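Local atomic coordinates of ubiquitin (Sulfolobus solfataricus, PDB entry 4WWM), a protein that is a ubiquitin-like modifier of the Urm1 family, probably conjugated to other proteins in a pathway linked to the proteasome and to tRNA processing. Residues Q13-I19 with I33-L39. Numbering follows the deposited sequence.
Sequences QFNFREI and IDSKKHL
One face of the F14 ring carries L39 CD1, a CH-pi contact in which the methyl stands 3.8 Å from the ring centroid and only 8° off its normal. At the ring's edge, near its plane, lies the backbone oxygen of I33, 3.4 Å from F14 CE1, while K37 CD reaches F14 CD1 obliquely at 3.5 Å. I33 CG2 meets F14 CE1 and also approaches the edge of the F16 ring. Further along, I19 CG2 presses on I33 CD1 at 3.4 Å, tighter than ordinary carbon contact, the two side chains running antiparallel alongside one another.

D34, just past the end of helix 26-33, brings OD1 to 3.6 Å from F14 CZ, its carboxylate plane 54° from the ring. D34 OD1, through its syn lone pair, accepts a hydrogen bond from L39 N at 2.6 Å (N-H...O angle 146°), and I40 N also bonds to it; OD2 takes L41 N. D34 thereby ties down the loop from which L39 meets the ring. Replacing F14 with an alanine would probably open a gap beneath L39 CD1 and beside I33 CG2, letting the loop drift from helix 10-14.

Segment 13-19 runs from helix 10-14 into edge strand 18-20 of the ubiquitin-like sheet, with F14 and F16 also touching L6, and I19 touching V4, on strand 3-6; the contact ties this part to the loop after helix 26-33. No hydrogen bond crosses between 13-19 and 33-39: their cohesion is mainly apolar, with two oxygens lying near the F14 ring, whereas polar bonds shape the loop itself.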
ATOM      1  N   GLN A  13       0.908   9.178  10.397  1.00 12.76           N
ATOM      2  CA  GLN A  13       0.473   8.006  11.151  1.00 13.39           C
ATOM      3  C   GLN A  13       1.500   6.872  11.103  1.00 13.03           C
ATOM      4  O   GLN A  13       1.685   6.157  12.088  1.00 13.88           O
ATOM      5  CB  GLN A  13      -0.881   7.518  10.629  1.00 13.99           C
ATOM      6  CG  GLN A  13      -2.025   8.460  10.976  1.00 15.16           C
ATOM      7  CD  GLN A  13      -3.355   8.002  10.415  1.00 16.23           C
ATOM      8  OE1 GLN A  13      -3.425   7.029   9.663  1.00 18.31           O
ATOM      9  NE2 GLN A  13      -4.423   8.703  10.780  1.00 18.73           N
ATOM     10  N   PHE A  14       2.160   6.712   9.959  1.00 13.03           N
ATOM     11  CA  PHE A  14       3.215   5.710   9.810  1.00 12.33           C
ATOM     12  C   PHE A  14       4.590   6.264  10.182  1.00 12.38           C
ATOM     13  O   PHE A  14       5.502   5.501  10.492  1.00 13.48           O
ATOM     14  CB  PHE A  14       3.257   5.184   8.375  1.00 13.67           C
ATOM     15  CG  PHE A  14       2.274   4.085   8.103  1.00 12.50           C
ATOM     16  CD1 PHE A  14       2.605   2.767   8.359  1.00 18.21           C
ATOM     17  CD2 PHE A  14       1.022   4.369   7.588  1.00 12.66           C
ATOM     18  CE1 PHE A  14       1.704   1.751   8.107  1.00 17.83           C
ATOM     19  CE2 PHE A  14       0.118   3.360   7.334  1.00 15.97           C
ATOM     20  CZ  PHE A  14       0.458   2.048   7.595  1.00 14.21           C
ATOM     21  N   ASN A  15       4.725   7.587  10.125  1.00 18.22           N
ATOM     22  CA  ASN A  15       5.971   8.293  10.440  1.00 19.72           C
ATOM     23  C   ASN A  15       7.045   8.137   9.360  1.00 19.02           C
ATOM     24  O   ASN A  15       8.240   8.226   9.645  1.00 20.28           O
ATOM     25  CB  ASN A  15       6.533   7.828  11.787  1.00 20.92           C
ATOM     26  CG  ASN A  15       7.459   8.854  12.424  1.00 23.79           C
ATOM     27  OD1 ASN A  15       7.263  10.062  12.283  1.00 25.36           O
ATOM     28  ND2 ASN A  15       8.476   8.372  13.125  1.00 25.10           N
ATOM     29  N   PHE A  16       6.614   7.905   8.124  1.00 17.49           N
ATOM     30  CA  PHE A  16       7.499   8.002   6.969  1.00 17.27           C
ATOM     31  C   PHE A  16       6.656   8.318   5.740  1.00 18.52           C
ATOM     32  O   PHE A  16       5.429   8.243   5.797  1.00 16.91           O
ATOM     33  CB  PHE A  16       8.316   6.716   6.771  1.00 15.94           C
ATOM     34  CG  PHE A  16       7.498   5.513   6.385  1.00 14.03           C
ATOM     35  CD1 PHE A  16       7.186   5.263   5.061  1.00 13.08           C
ATOM     36  CD2 PHE A  16       7.062   4.618   7.347  1.00 13.81           C
ATOM     37  CE1 PHE A  16       6.444   4.156   4.704  1.00 14.74           C
ATOM     38  CE2 PHE A  16       6.319   3.506   6.994  1.00 12.84           C
ATOM     39  CZ  PHE A  16       6.010   3.277   5.671  1.00 12.03           C
ATOM     40  N   ARG A  17       7.310   8.689   4.644  1.00 17.22           N
ATOM     41  CA  ARG A  17       6.604   9.098   3.431  1.00 17.49           C
ATOM     42  C   ARG A  17       6.787   8.087   2.303  1.00 15.93           C
ATOM     43  O   ARG A  17       5.840   7.770   1.586  1.00 15.57           O
ATOM     44  CB  ARG A  17       7.087  10.476   2.974  1.00 24.41           C
ATOM     45  CG  ARG A  17       6.315  11.035   1.790  1.00 28.69           C
ATOM     46  CD  ARG A  17       6.770  12.444   1.443  1.00 42.09           C
ATOM     47  NE  ARG A  17       6.098  12.961   0.254  1.00 63.05           N
ATOM     48  CZ  ARG A  17       6.298  14.173  -0.256  1.00 69.96           C
ATOM     49  NH1 ARG A  17       7.155  15.009   0.315  1.00 62.06           N
ATOM     50  NH2 ARG A  17       5.637  14.551  -1.342  1.00 72.04           N
ATOM     51  N   GLU A  18       8.011   7.595   2.148  1.00 15.81           N
ATOM     52  CA  GLU A  18       8.327   6.647   1.090  1.00 14.81           C
ATOM     53  C   GLU A  18       9.251   5.563   1.603  1.00 13.37           C
ATOM     54  O   GLU A  18      10.118   5.813   2.441  1.00 14.24           O
ATOM     55  CB  GLU A  18       8.972   7.354  -0.105  1.00 16.93           C
ATOM     56  CG  GLU A  18       8.130   8.468  -0.688  1.00 27.89           C
ATOM     57  CD  GLU A  18       8.805   9.166  -1.852  1.00 32.13           C
ATOM     58  OE1 GLU A  18       9.910   8.737  -2.251  1.00 30.81           O
ATOM     59  OE2 GLU A  18       8.227  10.149  -2.363  1.00 33.77           O
ATOM     60  N   ILE A  19       9.059   4.356   1.084  1.00 17.72           N
ATOM     61  CA  ILE A  19       9.861   3.214   1.487  1.00 18.97           C
ATOM     62  C   ILE A  19       9.864   2.182   0.365  1.00 17.57           C
ATOM     63  O   ILE A  19       8.869   2.026  -0.344  1.00 18.89           O
ATOM     64  CB  ILE A  19       9.321   2.593   2.801  1.00 15.70           C
ATOM     65  CG1 ILE A  19      10.341   1.630   3.414  1.00 16.72           C
ATOM     66  CG2 ILE A  19       7.981   1.897   2.563  1.00 15.32           C
ATOM     67  CD1 ILE A  19       9.962   1.159   4.812  1.00 16.61           C
ATOM     68  N   ILE A  33       4.293  -3.337   5.360  1.00 20.76           N
ATOM     69  CA  ILE A  33       4.125  -1.941   5.738  1.00 19.98           C
ATOM     70  C   ILE A  33       3.291  -1.824   7.016  1.00 19.96           C
ATOM     71  O   ILE A  33       3.634  -1.067   7.929  1.00 20.03           O
ATOM     72  CB  ILE A  33       3.447  -1.140   4.594  1.00 26.33           C
ATOM     73  CG1 ILE A  33       4.351  -1.091   3.358  1.00 26.60           C
ATOM     74  CG2 ILE A  33       3.089   0.274   5.034  1.00 31.69           C
ATOM     75  CD1 ILE A  33       5.686  -0.396   3.570  1.00 24.24           C
ATOM     76  N   ASP A  34       2.206  -2.590   7.075  1.00 25.54           N
ATOM     77  CA  ASP A  34       1.193  -2.443   8.116  1.00 28.20           C
ATOM     78  C   ASP A  34       1.388  -3.427   9.268  1.00 32.24           C
ATOM     79  O   ASP A  34       0.498  -3.599  10.107  1.00 33.96           O
ATOM     80  CB  ASP A  34      -0.194  -2.640   7.501  1.00 22.79           C
ATOM     81  CG  ASP A  34      -1.302  -2.024   8.331  1.00 22.73           C
ATOM     82  OD1 ASP A  34      -1.112  -0.907   8.853  1.00 24.82           O
ATOM     83  OD2 ASP A  34      -2.374  -2.653   8.442  1.00 26.19           O
ATOM     84  N   SER A  35       2.563  -4.052   9.306  1.00 27.23           N
ATOM     85  CA  SER A  35       2.826  -5.213  10.159  1.00 50.09           C
ATOM     86  C   SER A  35       2.296  -5.090  11.590  1.00 45.44           C
ATOM     87  O   SER A  35       1.341  -5.772  11.958  1.00 41.00           O
ATOM     88  CB  SER A  35       4.333  -5.483  10.201  1.00 56.19           C
ATOM     89  OG  SER A  35       4.618  -6.673  10.915  1.00 44.40           O
ATOM     90  N   LYS A  36       2.906  -4.222  12.389  1.00 31.05           N
ATOM     91  CA  LYS A  36       2.583  -4.149  13.813  1.00 41.55           C
ATOM     92  C   LYS A  36       1.649  -2.992  14.140  1.00 29.08           C
ATOM     93  O   LYS A  36       1.406  -2.695  15.310  1.00 33.03           O
ATOM     94  CB  LYS A  36       3.868  -4.029  14.637  1.00 60.04           C
ATOM     95  CG  LYS A  36       4.769  -5.250  14.540  1.00 70.76           C
ATOM     96  CD  LYS A  36       5.988  -5.139  15.441  1.00 73.76           C
ATOM     97  CE  LYS A  36       6.822  -6.412  15.395  1.00 83.65           C
ATOM     98  NZ  LYS A  36       8.043  -6.330  16.247  1.00 86.36           N
ATOM     99  N   LYS A  37       1.115  -2.352  13.105  1.00 25.75           N
ATOM    100  CA  LYS A  37       0.335  -1.133  13.278  1.00 22.85           C
ATOM    101  C   LYS A  37      -1.155  -1.354  13.026  1.00 20.15           C
ATOM    102  O   LYS A  37      -1.994  -0.841  13.766  1.00 18.89           O
ATOM    103  CB  LYS A  37       0.869  -0.043  12.348  1.00 21.55           C
ATOM    104  CG  LYS A  37       2.313   0.364  12.638  1.00 24.39           C
ATOM    105  CD  LYS A  37       2.844   1.292  11.559  1.00 23.55           C
ATOM    106  CE  LYS A  37       4.148   1.960  11.964  1.00 27.58           C
ATOM    107  NZ  LYS A  37       5.248   0.981  12.134  1.00 30.06           N
ATOM    108  N   HIS A  38      -1.474  -2.120  11.986  1.00 20.39           N
ATOM    109  CA  HIS A  38      -2.861  -2.369  11.595  1.00 18.42           C
ATOM    110  C   HIS A  38      -3.596  -1.061  11.323  1.00 16.12           C
ATOM    111  O   HIS A  38      -4.717  -0.855  11.790  1.00 14.26           O
ATOM    112  CB  HIS A  38      -3.596  -3.174  12.670  1.00 22.63           C
ATOM    113  CG  HIS A  38      -3.010  -4.528  12.911  1.00 36.68           C
ATOM    114  ND1 HIS A  38      -3.411  -5.645  12.209  1.00 48.82           N
ATOM    115  CD2 HIS A  38      -2.052  -4.948  13.770  1.00 51.50           C
ATOM    116  CE1 HIS A  38      -2.727  -6.694  12.630  1.00 59.10           C
ATOM    117  NE2 HIS A  38      -1.896  -6.298  13.577  1.00 58.93           N
ATOM    118  N   LEU A  39      -2.954  -0.183  10.559  1.00 21.12           N
ATOM    119  CA  LEU A  39      -3.531   1.107  10.213  1.00 20.09           C
ATOM    120  C   LEU A  39      -4.347   1.043   8.921  1.00 19.37           C
ATOM    121  O   LEU A  39      -5.379   1.703   8.812  1.00 19.97           O
ATOM    122  CB  LEU A  39      -2.425   2.161  10.086  1.00 18.38           C
ATOM    123  CG  LEU A  39      -1.777   2.606  11.402  1.00 19.81           C
ATOM    124  CD1 LEU A  39      -0.513   3.406  11.131  1.00 18.95           C
ATOM    125  CD2 LEU A  39      -2.752   3.423  12.236  1.00 21.60           C
TER